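Local atomic coordinates of putative ABC transporter (PDB entry 4PE6), a protein that probably binds a carbohydrate-like solute for an ABC transporter, and here holds (2R,3S)-2,3,4-trihydroxybutanoic acid. Residues Ala193-Leu198 against Val219-Thr225; Asp260-Ala266 against Tyr308-Trp313. One frame throughout, in Å; residues are numbered along the deposited sequence.

Interaction 1 (Ala193-Leu198 against Val219-Thr225); sequences AQKAVL and VAQAFAT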
ATOM      1  N   ALA A 193      10.655  -8.852   7.088  1.00 21.41           N
ATOM      2  CA  ALA A 193      10.848  -9.882   6.083  1.00 21.07           C
ATOM      3  C   ALA A 193      12.255 -10.478   6.129  1.00 22.10           C
ATOM      4  O   ALA A 193      12.416 -11.684   6.047  1.00 21.15           O
ATOM      5  CB  ALA A 193      10.600  -9.296   4.706  1.00 20.70           C
ATOM      6  N   GLN A 194      13.271  -9.612   6.243  1.00 23.28           N
ATOM      7  CA  GLN A 194      14.656 -10.075   6.348  1.00 24.98           C
ATOM      8  C   GLN A 194      14.812 -11.098   7.451  1.00 25.58           C
ATOM      9  O   GLN A 194      15.395 -12.166   7.240  1.00 25.20           O
ATOM     10  CB  GLN A 194      15.619  -8.915   6.597  1.00 26.80           C
ATOM     11  CG  GLN A 194      17.093  -9.329   6.665  1.00 28.34           C
ATOM     12  CD  GLN A 194      18.010  -8.141   6.876  1.00 30.73           C
ATOM     13  OE1 GLN A 194      17.584  -6.987   6.804  1.00 32.50           O
ATOM     14  NE2 GLN A 194      19.284  -8.417   7.137  1.00 32.82           N
ATOM     15  N   LYS A 195      14.309 -10.750   8.625  1.00 27.06           N
ATOM     16  CA  LYS A 195      14.417 -11.610   9.801  1.00 28.92           C
ATOM     17  C   LYS A 195      13.685 -12.941   9.594  1.00 27.29           C
ATOM     18  O   LYS A 195      14.231 -14.002   9.899  1.00 27.03           O
ATOM     19  CB  LYS A 195      13.858 -10.904  11.033  1.00 31.19           C
ATOM     20  CG  LYS A 195      14.230 -11.574  12.335  1.00 34.66           C
ATOM     21  CD  LYS A 195      13.343 -11.105  13.490  1.00 36.85           C
ATOM     22  CE  LYS A 195      13.931 -11.547  14.825  1.00 39.39           C
ATOM     23  NZ  LYS A 195      14.782 -10.500  15.457  1.00 40.37           N
ATOM     24  N   ALA A 196      12.458 -12.883   9.071  1.00 25.93           N
ATOM     25  CA  ALA A 196      11.664 -14.096   8.877  1.00 24.94           C
ATOM     26  C   ALA A 196      12.276 -15.027   7.816  1.00 24.19           C
ATOM     27  O   ALA A 196      12.334 -16.243   8.016  1.00 23.89           O
ATOM     28  CB  ALA A 196      10.231 -13.747   8.506  1.00 25.21           C
ATOM     29  N   VAL A 197      12.726 -14.470   6.697  1.00 23.06           N
ATOM     30  CA  VAL A 197      13.366 -15.287   5.661  1.00 23.44           C
ATOM     31  C   VAL A 197      14.680 -15.890   6.177  1.00 24.00           C
ATOM     32  O   VAL A 197      14.957 -17.060   5.955  1.00 23.22           O
ATOM     33  CB  VAL A 197      13.609 -14.480   4.361  1.00 22.92           C
ATOM     34  CG1 VAL A 197      14.522 -15.219   3.388  1.00 23.10           C
ATOM     35  CG2 VAL A 197      12.277 -14.152   3.691  1.00 22.30           C
ATOM     36  N   LEU A 198      15.492 -15.073   6.842  1.00 25.51           N
ATOM     37  CA  LEU A 198      16.767 -15.542   7.394  1.00 27.29           C
ATOM     38  C   LEU A 198      16.532 -16.760   8.278  1.00 28.22           C
ATOM     39  O   LEU A 198      17.320 -17.719   8.268  1.00 28.90           O
ATOM     40  CB  LEU A 198      17.435 -14.438   8.225  1.00 28.43           C
ATOM     41  CG  LEU A 198      18.751 -14.807   8.897  1.00 30.05           C
ATOM     42  CD1 LEU A 198      19.794 -15.099   7.831  1.00 30.51           C
ATOM     43  CD2 LEU A 198      19.206 -13.704   9.856  1.00 31.03           C
ATOM     44  N   VAL A 219      14.673  -9.016   1.875  1.00 22.85           N
ATOM     45  CA  VAL A 219      14.846 -10.402   1.481  1.00 22.59           C
ATOM     46  C   VAL A 219      16.280 -10.610   0.934  1.00 23.48           C
ATOM     47  O   VAL A 219      17.020 -11.529   1.343  1.00 23.86           O
ATOM     48  CB  VAL A 219      13.727 -10.790   0.478  1.00 21.77           C
ATOM     49  CG1 VAL A 219      13.996 -12.139  -0.179  1.00 21.54           C
ATOM     50  CG2 VAL A 219      12.385 -10.800   1.201  1.00 21.38           C
ATOM     51  N   ALA A 220      16.715  -9.694   0.082  1.00 24.52           N
ATOM     52  CA  ALA A 220      18.058  -9.767  -0.472  1.00 25.61           C
ATOM     53  C   ALA A 220      19.140  -9.783   0.636  1.00 26.84           C
ATOM     54  O   ALA A 220      20.046 -10.600   0.590  1.00 27.75           O
ATOM     55  CB  ALA A 220      18.279  -8.621  -1.452  1.00 26.22           C
ATOM     56  N   GLN A 221      19.022  -8.918   1.642  1.00 27.76           N
ATOM     57  CA  GLN A 221      19.945  -8.910   2.767  1.00 28.97           C
ATOM     58  C   GLN A 221      19.982 -10.260   3.476  1.00 27.97           C
ATOM     59  O   GLN A 221      21.046 -10.694   3.880  1.00 27.82           O
ATOM     60  CB  GLN A 221      19.582  -7.843   3.798  1.00 31.07           C
ATOM     61  CG  GLN A 221      19.734  -6.387   3.384  1.00 32.98           C
ATOM     62  CD  GLN A 221      19.070  -5.444   4.395  1.00 34.89           C
ATOM     63  OE1 GLN A 221      17.851  -5.515   4.642  1.00 36.78           O
ATOM     64  NE2 GLN A 221      19.864  -4.560   4.992  1.00 36.56           N
ATOM     65  N   ALA A 222      18.839 -10.935   3.635  1.00 26.17           N
ATOM     66  CA  ALA A 222      18.866 -12.252   4.272  1.00 25.42           C
ATOM     67  C   ALA A 222      19.748 -13.217   3.473  1.00 24.85           C
ATOM     68  O   ALA A 222      20.577 -13.939   4.048  1.00 24.80           O
ATOM     69  CB  ALA A 222      17.469 -12.819   4.422  1.00 25.21           C
ATOM     70  N   PHE A 223      19.582 -13.216   2.149  1.00 23.70           N
ATOM     71  CA  PHE A 223      20.355 -14.123   1.290  1.00 23.70           C
ATOM     72  C   PHE A 223      21.855 -13.764   1.342  1.00 24.65           C
ATOM     73  O   PHE A 223      22.718 -14.653   1.418  1.00 24.75           O
ATOM     74  CB  PHE A 223      19.796 -14.141  -0.144  1.00 22.77           C
ATOM     75  CG  PHE A 223      18.576 -15.022  -0.307  1.00 21.80           C
ATOM     76  CD1 PHE A 223      17.307 -14.568   0.063  1.00 21.26           C
ATOM     77  CD2 PHE A 223      18.694 -16.305  -0.815  1.00 21.53           C
ATOM     78  CE1 PHE A 223      16.206 -15.386  -0.061  1.00 20.67           C
ATOM     79  CE2 PHE A 223      17.598 -17.138  -0.928  1.00 21.20           C
ATOM     80  CZ  PHE A 223      16.354 -16.677  -0.550  1.00 20.92           C
ATOM     81  N   ALA A 224      22.163 -12.472   1.343  1.00 25.71           N
ATOM     82  CA  ALA A 224      23.553 -12.025   1.492  1.00 27.72           C
ATOM     83  C   ALA A 224      24.160 -12.488   2.817  1.00 28.65           C
ATOM     84  O   ALA A 224      25.315 -12.944   2.840  1.00 29.24           O
ATOM     85  CB  ALA A 224      23.655 -10.510   1.368  1.00 28.33           C
ATOM     86  N   THR A 225      23.387 -12.416   3.899  1.00 29.00           N
ATOM     87  CA  THR A 225      23.874 -12.839   5.225  1.00 30.66           C
ATOM     88  C   THR A 225      24.168 -14.335   5.245  1.00 30.10           C
ATOM     89  O   THR A 225      25.111 -14.773   5.894  1.00 30.03           O
ATOM     90  CB  THR A 225      22.890 -12.470   6.368  1.00 31.39           C
ATOM     91  OG1 THR A 225      22.875 -11.057   6.529  1.00 32.68           O
ATOM     92  CG2 THR A 225      23.328 -13.062   7.697  1.00 32.41           C
TER
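With CG1 anti to the backbone N (chi1 168°), V197 sends that methyl across to A222 and F223, while its other branch, CG2, lies beside the backbone N and meets CG2 of V219. These residues join two neighbouring helices, 190-200 and 216-226, in one alpha/beta lobe of a periplasmic binding protein fold. The axes of the two segments come within 7.8 Å of each other and cross at -42°, close enough for the small A222 to sit directly against the other backbone: its CB is 3.6 Å from Q194 O and 3.9 Å from L198 N. On the inner side, V197 CG1 lies 3.8 Å from F223 CE1, approaching the ring obliquely. V197 and A193 also touch V152, and V219 and F223 touch V210, which seats both helices on the sheet through strands 147-153 and 209-211. Toward the outer side the contact turns polar. The extended side chain of Q194 crosses that of Q221 at about a right angle, with the amide planes turned 47° apart. Farther along, L198 and T225 meet through methyl groups, CD1 of L198 lying 4.1 Å from CG2 of T225.

Interaction 2 (Asp260-Ala266 against Tyr308-Trp313); sequences DPAQSVA and YAAWPW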
ATOM      1  N   ASP A 260      -0.320   2.627  -4.159  1.00 16.85           N
ATOM      2  CA  ASP A 260       0.027   4.049  -4.087  1.00 17.45           C
ATOM      3  C   ASP A 260      -0.142   4.583  -2.684  1.00 17.25           C
ATOM      4  O   ASP A 260      -1.263   4.648  -2.181  1.00 16.86           O
ATOM      5  CB  ASP A 260      -0.888   4.825  -5.047  1.00 17.92           C
ATOM      6  CG  ASP A 260      -0.668   6.332  -5.023  1.00 18.58           C
ATOM      7  OD1 ASP A 260       0.428   6.828  -4.662  1.00 19.16           O
ATOM      8  OD2 ASP A 260      -1.618   7.038  -5.404  1.00 18.91           O
ATOM      9  N   PRO A 261       0.972   4.970  -2.023  1.00 17.49           N
ATOM     10  CA  PRO A 261       0.848   5.561  -0.694  1.00 17.60           C
ATOM     11  C   PRO A 261       0.002   6.827  -0.682  1.00 17.81           C
ATOM     12  O   PRO A 261      -0.621   7.127   0.332  1.00 18.01           O
ATOM     13  CB  PRO A 261       2.301   5.890  -0.296  1.00 18.07           C
ATOM     14  CG  PRO A 261       3.140   5.018  -1.150  1.00 18.06           C
ATOM     15  CD  PRO A 261       2.376   4.847  -2.439  1.00 17.87           C
ATOM     16  N   ALA A 262      -0.021   7.555  -1.800  1.00 18.02           N
ATOM     17  CA  ALA A 262      -0.791   8.758  -1.917  1.00 18.10           C
ATOM     18  C   ALA A 262      -2.292   8.540  -2.108  1.00 17.55           C
ATOM     19  O   ALA A 262      -3.017   9.469  -2.391  1.00 17.78           O
ATOM     20  CB  ALA A 262      -0.209   9.659  -3.014  1.00 18.86           C
ATOM     21  N   GLN A 263      -2.781   7.319  -1.913  1.00 16.85           N
ATOM     22  CA  GLN A 263      -4.197   7.161  -1.659  1.00 16.32           C
ATOM     23  C   GLN A 263      -4.672   8.053  -0.516  1.00 16.08           C
ATOM     24  O   GLN A 263      -5.818   8.480  -0.519  1.00 15.89           O
ATOM     25  CB  GLN A 263      -4.547   5.737  -1.337  1.00 16.04           C
ATOM     26  CG  GLN A 263      -4.558   4.807  -2.532  1.00 16.13           C
ATOM     27  CD  GLN A 263      -4.713   3.378  -2.081  1.00 16.04           C
ATOM     28  OE1 GLN A 263      -5.824   2.870  -2.024  1.00 16.01           O
ATOM     29  NE2 GLN A 263      -3.588   2.719  -1.734  1.00 16.04           N
ATOM     30  N   SER A 264      -3.797   8.339   0.458  1.00 16.02           N
ATOM     31  CA  SER A 264      -4.155   9.227   1.534  1.00 16.06           C
ATOM     32  C   SER A 264      -4.453  10.662   1.062  1.00 16.39           C
ATOM     33  O   SER A 264      -5.315  11.353   1.631  1.00 16.18           O
ATOM     34  CB  SER A 264      -3.055   9.246   2.609  1.00 16.33           C
ATOM     35  OG  SER A 264      -1.845   9.748   2.059  1.00 16.69           O
ATOM     36  N   VAL A 265      -3.703  11.113   0.064  1.00 16.83           N
ATOM     37  CA  VAL A 265      -3.880  12.447  -0.472  1.00 17.42           C
ATOM     38  C   VAL A 265      -5.157  12.479  -1.310  1.00 17.16           C
ATOM     39  O   VAL A 265      -5.937  13.414  -1.236  1.00 17.15           O
ATOM     40  CB  VAL A 265      -2.695  12.841  -1.353  1.00 18.10           C
ATOM     41  CG1 VAL A 265      -2.949  14.177  -2.000  1.00 18.83           C
ATOM     42  CG2 VAL A 265      -1.405  12.902  -0.538  1.00 18.61           C
ATOM     43  N   ALA A 266      -5.366  11.446  -2.108  1.00 17.10           N
ATOM     44  CA  ALA A 266      -6.621  11.338  -2.861  1.00 17.14           C
ATOM     45  C   ALA A 266      -7.825  11.292  -1.912  1.00 16.91           C
ATOM     46  O   ALA A 266      -8.866  11.852  -2.203  1.00 17.04           O
ATOM     47  CB  ALA A 266      -6.601  10.105  -3.755  1.00 17.10           C
ATOM     48  N   TYR A 308       8.884   6.167  -0.790  1.00 23.16           N
ATOM     49  CA  TYR A 308       8.212   5.261  -1.704  1.00 21.96           C
ATOM     50  C   TYR A 308       7.562   6.056  -2.843  1.00 21.85           C
ATOM     51  O   TYR A 308       7.062   7.172  -2.647  1.00 22.42           O
ATOM     52  CB  TYR A 308       7.154   4.428  -0.947  1.00 21.18           C
ATOM     53  CG  TYR A 308       7.752   3.338  -0.094  1.00 21.05           C
ATOM     54  CD1 TYR A 308       8.557   3.647   1.004  1.00 21.69           C
ATOM     55  CD2 TYR A 308       7.551   1.994  -0.403  1.00 20.87           C
ATOM     56  CE1 TYR A 308       9.105   2.653   1.788  1.00 22.04           C
ATOM     57  CE2 TYR A 308       8.098   0.989   0.377  1.00 21.16           C
ATOM     58  CZ  TYR A 308       8.874   1.325   1.474  1.00 21.68           C
ATOM     59  OH  TYR A 308       9.421   0.357   2.260  1.00 22.09           O
ATOM     60  N   ALA A 309       7.560   5.471  -4.030  1.00 21.92           N
ATOM     61  CA  ALA A 309       6.920   6.069  -5.189  1.00 22.19           C
ATOM     62  C   ALA A 309       5.435   6.247  -4.894  1.00 21.78           C
ATOM     63  O   ALA A 309       4.778   5.339  -4.331  1.00 21.21           O
ATOM     64  CB  ALA A 309       7.121   5.202  -6.425  1.00 22.55           C
ATOM     65  N   ALA A 310       4.926   7.411  -5.271  1.00 22.02           N
ATOM     66  CA  ALA A 310       3.571   7.854  -4.949  1.00 21.95           C
ATOM     67  C   ALA A 310       3.058   8.765  -6.054  1.00 22.88           C
ATOM     68  O   ALA A 310       3.833   9.527  -6.608  1.00 23.56           O
ATOM     69  CB  ALA A 310       3.580   8.586  -3.614  1.00 21.84           C
ATOM     70  N   TRP A 311       1.772   8.682  -6.410  1.00 22.60           N
ATOM     71  CA  TRP A 311       1.263   9.560  -7.456  1.00 23.79           C
ATOM     72  C   TRP A 311       0.966  10.948  -6.855  1.00 24.41           C
ATOM     73  O   TRP A 311       0.429  11.047  -5.743  1.00 23.82           O
ATOM     74  CB  TRP A 311       0.024   8.970  -8.133  1.00 23.70           C
ATOM     75  CG  TRP A 311       0.238   7.660  -8.819  1.00 23.70           C
ATOM     76  CD1 TRP A 311      -0.449   6.500  -8.590  1.00 23.38           C
ATOM     77  CD2 TRP A 311       1.173   7.370  -9.856  1.00 24.69           C
ATOM     78  NE1 TRP A 311      -0.007   5.504  -9.438  1.00 23.87           N
ATOM     79  CE2 TRP A 311       0.999   6.009 -10.213  1.00 24.72           C
ATOM     80  CE3 TRP A 311       2.148   8.125 -10.527  1.00 25.94           C
ATOM     81  CZ2 TRP A 311       1.772   5.388 -11.191  1.00 25.65           C
ATOM     82  CZ3 TRP A 311       2.901   7.506 -11.507  1.00 27.04           C
ATOM     83  CH2 TRP A 311       2.707   6.149 -11.830  1.00 26.80           C
ATOM     84  N   PRO A 312       1.356  12.024  -7.553  1.00 25.86           N
ATOM     85  CA  PRO A 312       1.128  13.360  -7.000  1.00 26.67           C
ATOM     86  C   PRO A 312      -0.291  13.868  -7.277  1.00 26.52           C
ATOM     87  O   PRO A 312      -0.519  14.628  -8.229  1.00 28.09           O
ATOM     88  CB  PRO A 312       2.192  14.213  -7.716  1.00 28.38           C
ATOM     89  CG  PRO A 312       2.338  13.550  -9.050  1.00 29.10           C
ATOM     90  CD  PRO A 312       2.119  12.074  -8.818  1.00 27.48           C
ATOM     91  N   TRP A 313      -1.242  13.455  -6.451  1.00 25.40           N
ATOM     92  CA  TRP A 313      -2.624  13.885  -6.637  1.00 25.25           C
ATOM     93  C   TRP A 313      -2.810  15.344  -6.260  1.00 26.89           C
ATOM     94  O   TRP A 313      -2.475  15.761  -5.154  1.00 27.84           O
ATOM     95  CB  TRP A 313      -3.593  13.004  -5.831  1.00 23.50           C
ATOM     96  CG  TRP A 313      -3.480  11.596  -6.195  1.00 22.32           C
ATOM     97  CD1 TRP A 313      -2.884  10.620  -5.465  1.00 21.52           C
ATOM     98  CD2 TRP A 313      -3.949  10.978  -7.397  1.00 22.40           C
ATOM     99  NE1 TRP A 313      -2.940   9.432  -6.135  1.00 21.35           N
ATOM    100  CE2 TRP A 313      -3.589   9.623  -7.329  1.00 21.83           C
ATOM    101  CE3 TRP A 313      -4.635  11.443  -8.529  1.00 23.60           C
ATOM    102  CZ2 TRP A 313      -3.895   8.713  -8.334  1.00 22.37           C
ATOM    103  CZ3 TRP A 313      -4.934  10.538  -9.546  1.00 23.90           C
ATOM    104  CH2 TRP A 313      -4.571   9.185  -9.438  1.00 23.55           C
TER
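A type I beta turn, D260 to Q263, leads from strand 255-258 into helix 263-275 of this periplasmic binding protein fold, and the irregular segment 308-313 runs alongside it. The carboxylate of D260 joins the two, one oxygen to the W313 indole and the other to the backbone N of W311, whose own NE1 goes to I288 O. OD2 accepts from W313 NE1 at 2.8 Å, with an N-H...O angle of 169°; the oxygen lies near the indole plane and is met nearly along its C-O axis. OD1 takes the backbone N of W311 at 2.9 Å, a donor that stands above the carboxylate plane. A weak bond from A262 N to the same OD1 ties the carboxylate back to its own turn. A chi1 of 178° swings the D260 carboxylate away from its own backbone N and toward the 308-313 backbone. With one firm donor on each oxygen and a weak third on OD1, the buried group is probably anionic, and bonds at both oxygens limit its rotation. Q263 braces the turn from within, its N and NE2 reaching D260 O from opposite faces of the carbonyl plane; NE2 is also bonded to D113, a residue of the ligand pocket.

Apolar contacts fill in around this network. P261 CG rests on Y308 CB, and the CB atoms of A262 and A310 meet at 4.0 Å. Beyond them, V265 CG1 reaches CB of W313, whose carbonyl O is bound by W269. The W313 indole has a carbon over each face: CB of W311, in its own segment, 3.4 Å above one and offset toward the rim, and on the opposite face A266 CB, in a CH-pi contact 4.3 Å from the centroid of the five-membered ring, 15° off the ring normal.

The two contacts share no helix or strand; their centres are about 28 Å apart, and their nearest atoms about 10 Å. Interaction 1 is partly buried, far from the centre of the chain: it pairs two helices on one lobe by apolar side chains, F223 among them, with polar side chains kept to its outer side. Interaction 2 is buried near the centre and ties a helix start to a loop, so it relies on directed bonds to a carboxylate as well as on alanine, proline and indole contacts. Their distances from the bound ligand also differ: the Y308 side chain is about 7 Å from it, that of A193 about 12 Å.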